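Local coordinates for proteasome protein (Corynebacterium glutamicum ATCC 13032, PDB 2P90), which is of unknown function but belongs to the PAC2 family, which also includes proteasome assembly chaperones, and is found as an assembly of three chains, at residues 31-35 against 175-181; 48-53 against 229-234. All coordinates share one frame; numbering follows the deposited sequence.

Contact 1. Residues 31-35 against 175-181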
loop_
_atom_site.group_PDB
_atom_site.type_symbol
_atom_site.label_atom_id
_atom_site.label_comp_id
_atom_site.label_asym_id
_atom_site.label_seq_id
_atom_site.Cartn_x
_atom_site.Cartn_y
_atom_site.Cartn_z
ATOM N N ALA B 31 8.809 4.737 19.655
ATOM C CA ALA B 31 9.210 3.447 19.083
ATOM C C ALA B 31 8.154 2.933 18.075
ATOM O O ALA B 31 7.284 2.126 18.452
ATOM C CB ALA B 31 9.395 2.428 20.203
ATOM N N LEU B 32 8.249 3.364 16.812
ATOM C CA LEU B 32 7.245 2.991 15.774
ATOM C C LEU B 32 7.779 1.927 14.857
ATOM O O LEU B 32 8.827 2.114 14.236
ATOM C CB LEU B 32 6.788 4.202 14.920
ATOM C CG LEU B 32 6.230 5.426 15.646
ATOM C CD1 LEU B 32 5.879 6.547 14.621
ATOM C CD2 LEU B 32 5.011 5.084 16.563
ATOM N N GLN B 33 7.041 0.827 14.761
ATOM C CA GLN B 33 7.447 -0.315 13.968
ATOM C C GLN B 33 6.944 -0.102 12.516
ATOM O O GLN B 33 5.851 0.416 12.295
ATOM C CB GLN B 33 6.900 -1.587 14.643
ATOM C CG GLN B 33 7.401 -2.926 14.079
ATOM C CD GLN B 33 6.553 -4.157 14.587
ATOM O OE1 GLN B 33 5.886 -4.084 15.642
ATOM N NE2 GLN B 33 6.596 -5.280 13.843
ATOM N N GLY B 34 7.777 -0.418 11.532
ATOM C CA GLY B 34 7.371 -0.328 10.138
ATOM C C GLY B 34 8.292 0.461 9.229
ATOM O O GLY B 34 8.137 0.450 7.994
ATOM N N TYR B 35 9.273 1.120 9.827
ATOM C CA TYR B 35 10.189 1.963 9.079
ATOM C C TYR B 35 11.636 1.483 9.132
ATOM O O TYR B 35 12.202 1.097 8.098
ATOM C CB TYR B 35 10.082 3.416 9.558
ATOM C CG TYR B 35 11.096 4.311 8.914
ATOM C CD1 TYR B 35 11.162 4.428 7.507
ATOM C CD2 TYR B 35 12.015 5.019 9.678
ATOM C CE1 TYR B 35 12.085 5.248 6.885
ATOM C CE2 TYR B 35 12.979 5.845 9.053
ATOM C CZ TYR B 35 12.992 5.956 7.663
ATOM O OH TYR B 35 13.917 6.771 7.037
ATOM N N VAL B 175 17.175 10.446 3.248
ATOM C CA VAL B 175 16.546 9.157 3.596
ATOM C C VAL B 175 15.052 9.107 3.179
ATOM O O VAL B 175 14.442 10.146 2.957
ATOM C CB VAL B 175 16.760 8.785 5.109
ATOM C CG1 VAL B 175 18.255 8.747 5.463
ATOM C CG2 VAL B 175 16.016 9.731 6.048
ATOM N N PRO B 176 14.476 7.893 3.031
ATOM C CA PRO B 176 13.027 7.896 2.814
ATOM C C PRO B 176 12.305 8.431 4.081
ATOM O O PRO B 176 12.750 8.201 5.228
ATOM C CB PRO B 176 12.704 6.423 2.486
ATOM C CG PRO B 176 14.092 5.780 2.063
ATOM C CD PRO B 176 15.053 6.531 2.998
ATOM N N GLY B 177 11.239 9.187 3.869
ATOM C CA GLY B 177 10.534 9.782 4.970
ATOM C C GLY B 177 9.823 8.788 5.860
ATOM O O GLY B 177 9.516 7.650 5.449
ATOM N N SER B 178 9.600 9.218 7.101
ATOM C CA SER B 178 8.801 8.448 8.020
ATOM C C SER B 178 7.946 9.354 8.893
ATOM O O SER B 178 8.119 10.566 8.912
ATOM C CB SER B 178 9.671 7.523 8.856
ATOM O OG SER B 178 10.245 8.210 9.939
ATOM N N ALA B 179 6.981 8.757 9.574
ATOM C CA ALA B 179 6.101 9.493 10.430
ATOM C C ALA B 179 6.881 10.087 11.578
ATOM O O ALA B 179 6.614 11.224 11.984
ATOM C CB ALA B 179 4.996 8.578 10.957
ATOM N N SER B 180 7.847 9.338 12.113
ATOM C CA SER B 180 8.670 9.886 13.189
ATOM C C SER B 180 9.598 11.053 12.759
ATOM O O SER B 180 9.798 11.975 13.547
ATOM C CB SER B 180 9.463 8.791 13.880
ATOM O OG SER B 180 10.336 8.179 12.956
ATOM N N LEU B 181 10.167 10.988 11.547
ATOM C CA LEU B 181 10.991 12.081 11.004
ATOM C C LEU B 181 10.160 13.357 10.807
ATOM O O LEU B 181 10.596 14.455 11.186
ATOM C CB LEU B 181 11.678 11.674 9.705
ATOM C CG LEU B 181 12.848 10.694 9.907
ATOM C CD1 LEU B 181 13.200 9.976 8.647
ATOM C CD2 LEU B 181 14.091 11.414 10.478
#
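Y35 has the largest share of the contact, and its ring lies flat over S178 CB in a CH-pi interaction. S178 CB sits 3.4 Å from the centroid of the Y35 ring and only 9° off its normal, so the methylene faces the middle of the pi cloud. The ring gets there because CG of Y35 stands anti to its own backbone N (chi1 175°), which carries the ring across to residues 176-178. Serine suits the place: its short side chain lets a flat ring settle close.

Polar groups lie at the hydroxyl end of the ring and over the same face as S178 CB. At the hydroxyl end the phenol gives a weak hydrogen bond, 2.6 Å from Y35 OH to P176 O. On that face S178 OG and S180 OG share a hydrogen bond of 3.0 Å, in which either may be the donor, and S180 OG is bonded in turn to Y139 OH.

Apolar contacts fill in the rest. L181 CD1 reaches to 4.1 Å from Y35 CZ, the two side chains crossing at about a right angle. Nearer the strand, L32 CD1 rests 4.3 Å from A179 CB, a small residue that admits the branched leucine.

R73 of the second subunit packs on Y35 and hydrogen-bonds G177 O. Here the N-cap serine of helix 179-189 is set against the loop after strand 27-33, an alpha/beta arrangement at the C-terminal end of a strand whose sheet neighbours run parallel to it.

Contact 2. Residues 48-53 against 229-234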
loop_
_atom_site.group_PDB
_atom_site.type_symbol
_atom_site.label_atom_id
_atom_site.label_comp_id
_atom_site.label_asym_id
_atom_site.label_seq_id
_atom_site.Cartn_x
_atom_site.Cartn_y
_atom_site.Cartn_z
ATOM N N HIS B 48 10.091 -5.021 25.283
ATOM C CA HIS B 48 10.864 -5.372 26.466
ATOM C C HIS B 48 10.477 -4.542 27.719
ATOM O O HIS B 48 10.296 -5.101 28.821
ATOM C CB HIS B 48 12.368 -5.271 26.185
ATOM C CG HIS B 48 13.217 -5.647 27.353
ATOM N ND1 HIS B 48 13.837 -4.710 28.157
ATOM C CD2 HIS B 48 13.513 -6.859 27.890
ATOM C CE1 HIS B 48 14.504 -5.332 29.120
ATOM N NE2 HIS B 48 14.319 -6.636 28.981
ATOM N N LEU B 49 10.368 -3.230 27.527
ATOM C CA LEU B 49 9.977 -2.297 28.569
ATOM C C LEU B 49 8.577 -2.608 29.040
ATOM O O LEU B 49 8.293 -2.583 30.234
ATOM C CB LEU B 49 10.019 -0.874 28.026
ATOM C CG LEU B 49 11.417 -0.332 27.699
ATOM C CD1 LEU B 49 11.338 1.047 27.072
ATOM C CD2 LEU B 49 12.398 -0.318 28.932
ATOM N N MET B 50 7.699 -2.942 28.097
ATOM C CA MET B 50 6.326 -3.259 28.443
ATOM C C MET B 50 6.186 -4.519 29.307
ATOM O O MET B 50 5.424 -4.520 30.264
ATOM C CB MET B 50 5.472 -3.349 27.193
ATOM C CG MET B 50 4.088 -2.726 27.377
ATOM S SD MET B 50 3.898 -1.019 26.833
ATOM C CE MET B 50 3.770 -1.427 25.087
ATOM N N ASP B 51 6.943 -5.565 28.976
ATOM C CA ASP B 51 6.920 -6.814 29.707
ATOM C C ASP B 51 7.583 -6.685 31.069
ATOM O O ASP B 51 7.183 -7.359 32.018
ATOM C CB ASP B 51 7.683 -7.874 28.943
ATOM C CG ASP B 51 6.955 -8.340 27.723
ATOM O OD1 ASP B 51 5.745 -8.007 27.613
ATOM O OD2 ASP B 51 7.577 -9.042 26.879
ATOM N N ALA B 52 8.587 -5.819 31.150
ATOM C CA ALA B 52 9.476 -5.771 32.296
ATOM C C ALA B 52 9.092 -4.729 33.344
ATOM O O ALA B 52 9.400 -4.905 34.519
ATOM C CB ALA B 52 10.930 -5.546 31.847
ATOM N N LEU B 53 8.439 -3.647 32.922
ATOM C CA LEU B 53 8.146 -2.514 33.806
ATOM C C LEU B 53 6.653 -2.266 33.960
ATOM O O LEU B 53 5.854 -2.670 33.079
ATOM C CB LEU B 53 8.852 -1.263 33.276
ATOM C CG LEU B 53 10.391 -1.291 33.374
ATOM C CD1 LEU B 53 10.981 -0.159 32.582
ATOM C CD2 LEU B 53 10.904 -1.232 34.836
ATOM N N LEU B 229 16.837 0.916 34.014
ATOM C CA LEU B 229 16.094 -0.110 33.265
ATOM C C LEU B 229 16.548 -1.564 33.484
ATOM O O LEU B 229 17.722 -1.853 33.416
ATOM C CB LEU B 229 16.075 0.247 31.767
ATOM C CG LEU B 229 15.487 1.627 31.417
ATOM C CD1 LEU B 229 15.605 1.926 29.921
ATOM C CD2 LEU B 229 14.033 1.763 31.876
ATOM N N PRO B 230 15.609 -2.498 33.694
ATOM C CA PRO B 230 16.086 -3.864 33.847
ATOM C C PRO B 230 16.506 -4.437 32.478
ATOM O O PRO B 230 15.662 -4.695 31.617
ATOM C CB PRO B 230 14.870 -4.609 34.414
ATOM C CG PRO B 230 13.678 -3.799 34.009
ATOM C CD PRO B 230 14.138 -2.401 33.728
ATOM N N LEU B 231 17.805 -4.633 32.286
ATOM C CA LEU B 231 18.329 -4.968 30.970
ATOM C C LEU B 231 18.882 -6.392 30.823
ATOM O O LEU B 231 19.265 -6.795 29.714
ATOM C CB LEU B 231 19.399 -3.935 30.584
ATOM C CG LEU B 231 18.930 -2.506 30.250
ATOM C CD1 LEU B 231 20.086 -1.618 29.897
ATOM C CD2 LEU B 231 17.943 -2.502 29.113
ATOM N N LEU B 232 18.915 -7.148 31.921
ATOM C CA LEU B 232 19.755 -8.362 32.001
ATOM C C LEU B 232 19.356 -9.555 31.106
ATOM O O LEU B 232 20.229 -10.325 30.688
ATOM C CB LEU B 232 19.945 -8.829 33.461
ATOM C CG LEU B 232 20.302 -7.828 34.582
ATOM C CD1 LEU B 232 20.057 -8.446 35.976
ATOM C CD2 LEU B 232 21.719 -7.251 34.456
ATOM N N ALA B 233 18.062 -9.715 30.829
ATOM C CA ALA B 233 17.587 -10.757 29.902
ATOM C C ALA B 233 18.013 -10.499 28.444
ATOM O O ALA B 233 18.152 -11.442 27.648
ATOM C CB ALA B 233 16.081 -10.938 30.011
ATOM N N LEU B 234 18.234 -9.222 28.124
ATOM C CA LEU B 234 18.706 -8.808 26.808
ATOM C C LEU B 234 20.195 -9.076 26.613
ATOM O O LEU B 234 20.664 -9.262 25.474
ATOM C CB LEU B 234 18.447 -7.317 26.590
ATOM C CG LEU B 234 17.088 -6.802 26.155
ATOM C CD1 LEU B 234 17.158 -5.311 26.185
ATOM C CD2 LEU B 234 16.718 -7.315 24.756
#
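P230 pushes its ring into the end of helix 41-52, where A52 and L53 make a shallow seat for it. P230 CG rests 3.9 Å from A52 CB, and P230 CD comes to 3.6 Å from L53 CD2. Alanine is small enough to let the ring approach the helix backbone, while the longer leucine walls it in; a rigid, compact proline makes a good wedge for such a hollow.

The second bump is L229. Its CD2 methyl drops between two leucines one helical turn apart, 3.7 Å from L53 CD1 and 4.0 Å from L49 CD2. L53 meets it at about a right angle; its CD1 also lies near the P230 ring, while CD2 is the branch closest to P230.

This is part of the helical layer on one face of the central sheet: L49 touches F104 and M106, L53 touches V96, and the chain leading into helix 232-250 packs alongside, so both leucines meet sheet and loop.

Further along, with CG turned away from its own amide nitrogen (chi1 -179°), the H48 imidazole stands out from the helix as a flat plate. L234 comes from the opposite direction and sets CD1 over its centre, 3.9 Å from the centroid of the H48 ring and 11° off the normal, a CH-pi contact. A flat aromatic ring offers its face to a methyl, and leucine's branched end reaches it. L218, from helix 211-225, touches both.

In the fold
Contact 1 is the more buried of the two and lies at the interface with the second subunit; contact 2 is partly buried, lies on the opposite side of the chain's centre and touches no other chain of the assembly. Strand 27-33 of contact 1 is followed in the chain by helix 41-52 of contact 2, and A31 packs on that helix while its neighbour L32 faces residues 175-181, as alternate strand residues do. Their centres are 24 Å apart, with no direct touch. Each has a ring covered by a CH group, but contact 1 adds hydrogen bonds around a helix start, whereas contact 2 relies on leucine, alanine and proline packing where the end of helix 41-52 meets the loop leading into helix 232-250.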